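Side-chain contacts in transcriptional regulator (Vibrio vulnificus, PDB 4IVN), which represses transcription of the nan operon for sialic acid catabolism and binds N-acetylmannosamine 6-phosphate: residues A26-I29 against L30-H34; G63-G66 against Y67-R71. All blocks are in the same frame, centred on the assembly; numbering follows the deposited sequence.

Contact 1. Residues A26-I29 against L30-H34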
loop_
_atom_site.group_PDB
_atom_site.type_symbol
_atom_site.label_atom_id
_atom_site.label_comp_id
_atom_site.label_asym_id
_atom_site.label_seq_id
_atom_site.Cartn_x
_atom_site.Cartn_y
_atom_site.Cartn_z
ATOM N N ALA A 26 -25.923 18.036 -20.863
ATOM C CA ALA A 26 -25.164 19.279 -20.753
ATOM C C ALA A 26 -25.621 19.986 -19.466
ATOM O O ALA A 26 -24.796 20.426 -18.657
ATOM C CB ALA A 26 -25.318 20.146 -22.019
ATOM N N ASP A 27 -26.922 19.982 -19.212
ATOM C CA ASP A 27 -27.494 20.705 -18.032
ATOM C C ASP A 27 -27.078 20.115 -16.679
ATOM O O ASP A 27 -26.769 20.873 -15.717
ATOM C CB ASP A 27 -29.018 20.768 -18.078
ATOM C CG ASP A 27 -29.534 21.897 -18.938
ATOM O OD1 ASP A 27 -28.814 22.898 -19.109
ATOM O OD2 ASP A 27 -30.676 21.808 -19.443
ATOM N N TYR A 28 -27.126 18.788 -16.600
ATOM C CA TYR A 28 -26.668 18.079 -15.405
ATOM C C TYR A 28 -25.198 18.409 -15.125
ATOM O O TYR A 28 -24.832 18.670 -13.986
ATOM C CB TYR A 28 -26.892 16.561 -15.491
ATOM C CG TYR A 28 -26.434 15.799 -14.268
ATOM C CD1 TYR A 28 -27.338 15.418 -13.269
ATOM C CD2 TYR A 28 -25.073 15.419 -14.104
ATOM C CE1 TYR A 28 -26.899 14.722 -12.117
ATOM C CE2 TYR A 28 -24.651 14.715 -12.973
ATOM C CZ TYR A 28 -25.569 14.372 -11.989
ATOM O OH TYR A 28 -25.124 13.703 -10.868
ATOM N N ILE A 29 -24.350 18.422 -16.150
ATOM C CA ILE A 29 -22.960 18.708 -15.918
ATOM C C ILE A 29 -22.744 20.152 -15.456
ATOM O O ILE A 29 -21.929 20.402 -14.549
ATOM C CB ILE A 29 -22.113 18.432 -17.187
ATOM C CG1 ILE A 29 -22.208 16.942 -17.560
ATOM C CG2 ILE A 29 -20.659 18.719 -16.876
ATOM C CD1 ILE A 29 -21.685 16.558 -18.951
ATOM N N LEU A 30 -23.414 21.102 -16.113
ATOM C CA LEU A 30 -23.271 22.535 -15.814
ATOM C C LEU A 30 -23.680 22.802 -14.361
ATOM O O LEU A 30 -23.160 23.744 -13.724
ATOM C CB LEU A 30 -24.128 23.421 -16.766
ATOM C CG LEU A 30 -23.568 23.733 -18.165
ATOM C CD1 LEU A 30 -24.651 24.321 -19.121
ATOM C CD2 LEU A 30 -22.355 24.645 -18.053
ATOM N N GLU A 31 -24.624 21.996 -13.857
ATOM C CA GLU A 31 -25.116 22.151 -12.497
ATOM C C GLU A 31 -24.369 21.372 -11.469
ATOM O O GLU A 31 -24.477 21.702 -10.304
ATOM C CB GLU A 31 -26.618 21.879 -12.370
ATOM C CG GLU A 31 -27.429 22.913 -13.128
ATOM C CD GLU A 31 -28.755 22.401 -13.668
ATOM O OE1 GLU A 31 -29.457 21.639 -12.973
ATOM O OE2 GLU A 31 -29.108 22.804 -14.791
ATOM N N ASN A 32 -23.617 20.351 -11.876
ATOM C CA ASN A 32 -23.044 19.386 -10.897
ATOM C C ASN A 32 -21.567 19.182 -11.069
ATOM O O ASN A 32 -21.011 18.130 -10.715
ATOM C CB ASN A 32 -23.764 18.037 -11.008
ATOM C CG ASN A 32 -25.199 18.139 -10.612
ATOM O OD1 ASN A 32 -25.497 18.261 -9.444
ATOM N ND2 ASN A 32 -26.103 18.126 -11.589
ATOM N N ALA A 33 -20.965 20.157 -11.729
ATOM C CA ALA A 33 -19.679 19.980 -12.388
ATOM C C ALA A 33 -18.598 19.562 -11.428
ATOM O O ALA A 33 -17.771 18.694 -11.759
ATOM C CB ALA A 33 -19.255 21.230 -13.152
ATOM N N HIS A 34 -18.588 20.146 -10.238
ATOM C CA HIS A 34 -17.638 19.708 -9.225
ATOM C C HIS A 34 -17.735 18.214 -8.980
ATOM O O HIS A 34 -16.701 17.502 -8.927
ATOM C CB HIS A 34 -17.754 20.493 -7.893
ATOM C CG HIS A 34 -16.914 19.885 -6.766
ATOM N ND1 HIS A 34 -15.693 20.353 -6.438
ATOM C CD2 HIS A 34 -17.143 18.756 -5.939
ATOM C CE1 HIS A 34 -15.181 19.586 -5.433
ATOM N NE2 HIS A 34 -16.083 18.629 -5.127
#
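The carbonyl oxygen of Tyr28 is gripped from two sources: the side-chain amide of Asn32, with ND2 2.8 Å from Tyr28 O, and, weakly, the backbone N of Glu31, whose stronger bond goes to Asp27 O. The amide donor lies in the carbonyl plane, on a lone pair, with an N-H...O angle of 149°. The same nitrogen sits over the centre of the Tyr28 ring, 3.3 Å above its plane, and the amide is inclined to the ring by 34°. Asn32 CB lies over the ring as well, a CH-pi contact 4.3 Å from the centroid. With CG anti to the backbone N (chi1 -180°), Tyr28 turns one ring face to Asn32; its OH bonds to Gln39.

All this lies on helix 20-36 of the RpiR-type helix-turn-helix domain, with Tyr28 against helix 41-48. Earlier in the helix, Leu30 N bonds to Ala26 O at 3.0 Å. Asn32 N reaches Ile29 O at 3.2 Å from above the carbonyl plane, an i to i+3 bond. Asp27 OD1 and Glu31 OE2 lie 4.3 Å apart, like charges that would probably disfavour each other mildly. Carbonyl bond and ring face together limit rotation of the Asn32 amide.

Contact 2. Residues G63-G66 against Y67-R71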
loop_
_atom_site.group_PDB
_atom_site.type_symbol
_atom_site.label_atom_id
_atom_site.label_comp_id
_atom_site.label_asym_id
_atom_site.label_seq_id
_atom_site.Cartn_x
_atom_site.Cartn_y
_atom_site.Cartn_z
ATOM N N GLY A 63 -15.796 18.244 -28.946
ATOM C CA GLY A 63 -14.431 18.217 -29.440
ATOM C C GLY A 63 -13.480 17.391 -28.576
ATOM O O GLY A 63 -12.280 17.524 -28.699
ATOM N N TYR A 64 -14.003 16.550 -27.692
ATOM C CA TYR A 64 -13.133 15.679 -26.877
ATOM C C TYR A 64 -13.144 14.302 -27.471
ATOM O O TYR A 64 -14.007 14.028 -28.292
ATOM C CB TYR A 64 -13.606 15.618 -25.423
ATOM C CG TYR A 64 -13.437 16.944 -24.789
ATOM C CD1 TYR A 64 -12.207 17.346 -24.273
ATOM C CD2 TYR A 64 -14.491 17.847 -24.788
ATOM C CE1 TYR A 64 -12.032 18.609 -23.733
ATOM C CE2 TYR A 64 -14.330 19.122 -24.255
ATOM C CZ TYR A 64 -13.103 19.490 -23.746
ATOM O OH TYR A 64 -13.026 20.740 -23.199
ATOM N N LYS A 65 -12.209 13.449 -27.059
ATOM C CA LYS A 65 -12.141 12.090 -27.589
ATOM C C LYS A 65 -13.223 11.204 -27.014
ATOM O O LYS A 65 -13.581 10.177 -27.636
ATOM C CB LYS A 65 -10.780 11.448 -27.371
ATOM C CG LYS A 65 -9.762 11.941 -28.378
ATOM C CD LYS A 65 -8.502 12.412 -27.696
ATOM C CE LYS A 65 -7.792 13.384 -28.626
ATOM N NZ LYS A 65 -7.389 14.618 -27.891
ATOM N N GLY A 66 -13.759 11.589 -25.847
ATOM C CA GLY A 66 -14.624 10.677 -25.095
ATOM C C GLY A 66 -14.835 11.195 -23.676
ATOM O O GLY A 66 -14.423 12.313 -23.358
ATOM N N TYR A 67 -15.470 10.386 -22.819
ATOM C CA TYR A 67 -15.833 10.849 -21.479
ATOM C C TYR A 67 -14.587 11.143 -20.644
ATOM O O TYR A 67 -14.492 12.185 -19.961
ATOM C CB TYR A 67 -16.708 9.811 -20.778
ATOM C CG TYR A 67 -16.997 10.219 -19.392
ATOM C CD1 TYR A 67 -17.822 11.331 -19.157
ATOM C CD2 TYR A 67 -16.349 9.604 -18.287
ATOM C CE1 TYR A 67 -18.072 11.786 -17.864
ATOM C CE2 TYR A 67 -16.617 10.044 -16.978
ATOM C CZ TYR A 67 -17.510 11.121 -16.779
ATOM O OH TYR A 67 -17.772 11.679 -15.534
ATOM N N SER A 68 -13.640 10.198 -20.632
ATOM C CA SER A 68 -12.455 10.410 -19.750
ATOM C C SER A 68 -11.681 11.696 -20.134
ATOM O O SER A 68 -11.174 12.363 -19.280
ATOM C CB SER A 68 -11.542 9.198 -19.800
ATOM O OG SER A 68 -12.152 8.112 -19.055
ATOM N N ASP A 69 -11.472 11.935 -21.437
ATOM C CA ASP A 69 -10.822 13.181 -21.961
ATOM C C ASP A 69 -11.569 14.463 -21.513
ATOM O O ASP A 69 -11.014 15.425 -20.967
ATOM C CB ASP A 69 -10.873 13.124 -23.482
ATOM C CG ASP A 69 -10.080 14.219 -24.126
ATOM O OD1 ASP A 69 -9.060 14.710 -23.543
ATOM O OD2 ASP A 69 -10.472 14.630 -25.238
ATOM N N PHE A 70 -12.858 14.473 -21.794
ATOM C CA PHE A 70 -13.796 15.496 -21.241
ATOM C C PHE A 70 -13.670 15.683 -19.730
ATOM O O PHE A 70 -13.540 16.827 -19.240
ATOM C CB PHE A 70 -15.224 15.107 -21.616
ATOM C CG PHE A 70 -16.262 16.032 -21.047
ATOM C CD1 PHE A 70 -16.696 15.870 -19.754
ATOM C CD2 PHE A 70 -16.820 17.049 -21.849
ATOM C CE1 PHE A 70 -17.651 16.749 -19.213
ATOM C CE2 PHE A 70 -17.772 17.924 -21.336
ATOM C CZ PHE A 70 -18.201 17.747 -20.010
ATOM N N ARG A 71 -13.716 14.563 -18.958
ATOM C CA ARG A 71 -13.732 14.685 -17.505
ATOM C C ARG A 71 -12.377 15.295 -17.026
ATOM O O ARG A 71 -12.332 16.100 -16.129
ATOM C CB ARG A 71 -13.953 13.328 -16.870
ATOM C CG ARG A 71 -14.385 13.433 -15.391
ATOM C CD ARG A 71 -14.528 12.005 -14.857
ATOM N NE ARG A 71 -13.184 11.489 -14.545
ATOM C CZ ARG A 71 -12.877 10.633 -13.552
ATOM N NH1 ARG A 71 -13.818 10.119 -12.767
ATOM N NH2 ARG A 71 -11.592 10.237 -13.376
#
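Asp69 reaches back from the first turn of helix 67-78 to the loop that joins it to helix 52-61 in the RpiR-type helix-turn-helix domain; Gly66 is the N-cap residue. Asp69 CB lies 3.6 Å from Gly66 O, the carbonyl that accepts the first helical bond from Phe70 N at 3.1 Å. Asp69 CG, set anti to the backbone N (chi1 -172°), is carried toward the loop and stands at the edge of the Tyr64 ring, in its plane, 3.8 Å from Tyr64 CD1. The carboxylate is turned 70° from that ring, with Asp69 OD1 4.2 Å from Tyr64 CD1. At the tip, Asp69 OD2 takes the backbone N-H of Lys65 on its anti lone pair, nearly straight, with Lys65 N 2.8 Å from Asp69 OD2. This oxygen also touches Tyr64 CB. Lys65 NZ hangs near OD2, too far for a salt bridge, though its charge would probably favour the carboxylate's anionic form.

Phe70 meets the same tyrosine over a face: its CA lies above the ring in a CH-pi contact, and its own ring turns an edge to Tyr64 in an offset edge-to-face pair, planes at 82°. Where the two rings touch, Phe70 CD2 comes 3.8 Å from Tyr64 CD2.

Contact 1 comes first along the chain, in helix 20-36; contact 2 follows after helices 41-48 and 52-61, at the start of helix 67-78. Both lie in the RpiR-type helix-turn-helix domain, and their centres are 15 Å apart. They meet directly, where Ile29 CD1 packs 3.8 Å from Phe70 CZ. Gln39 joins them too: its side chain bonds to Tyr28 of contact 1, while its carbonyl receives Tyr67 and Arg71 of contact 2. Contact 2 also faces the second subunit, with Ser68 packing on its Met276, a residue that lines a ManNAc-6P pocket, whereas contact 1 touches no other chain of the assembly. The start of helix 67-78 thus joins the packing of this probably DNA-binding domain to the partner subunit near a ligand site.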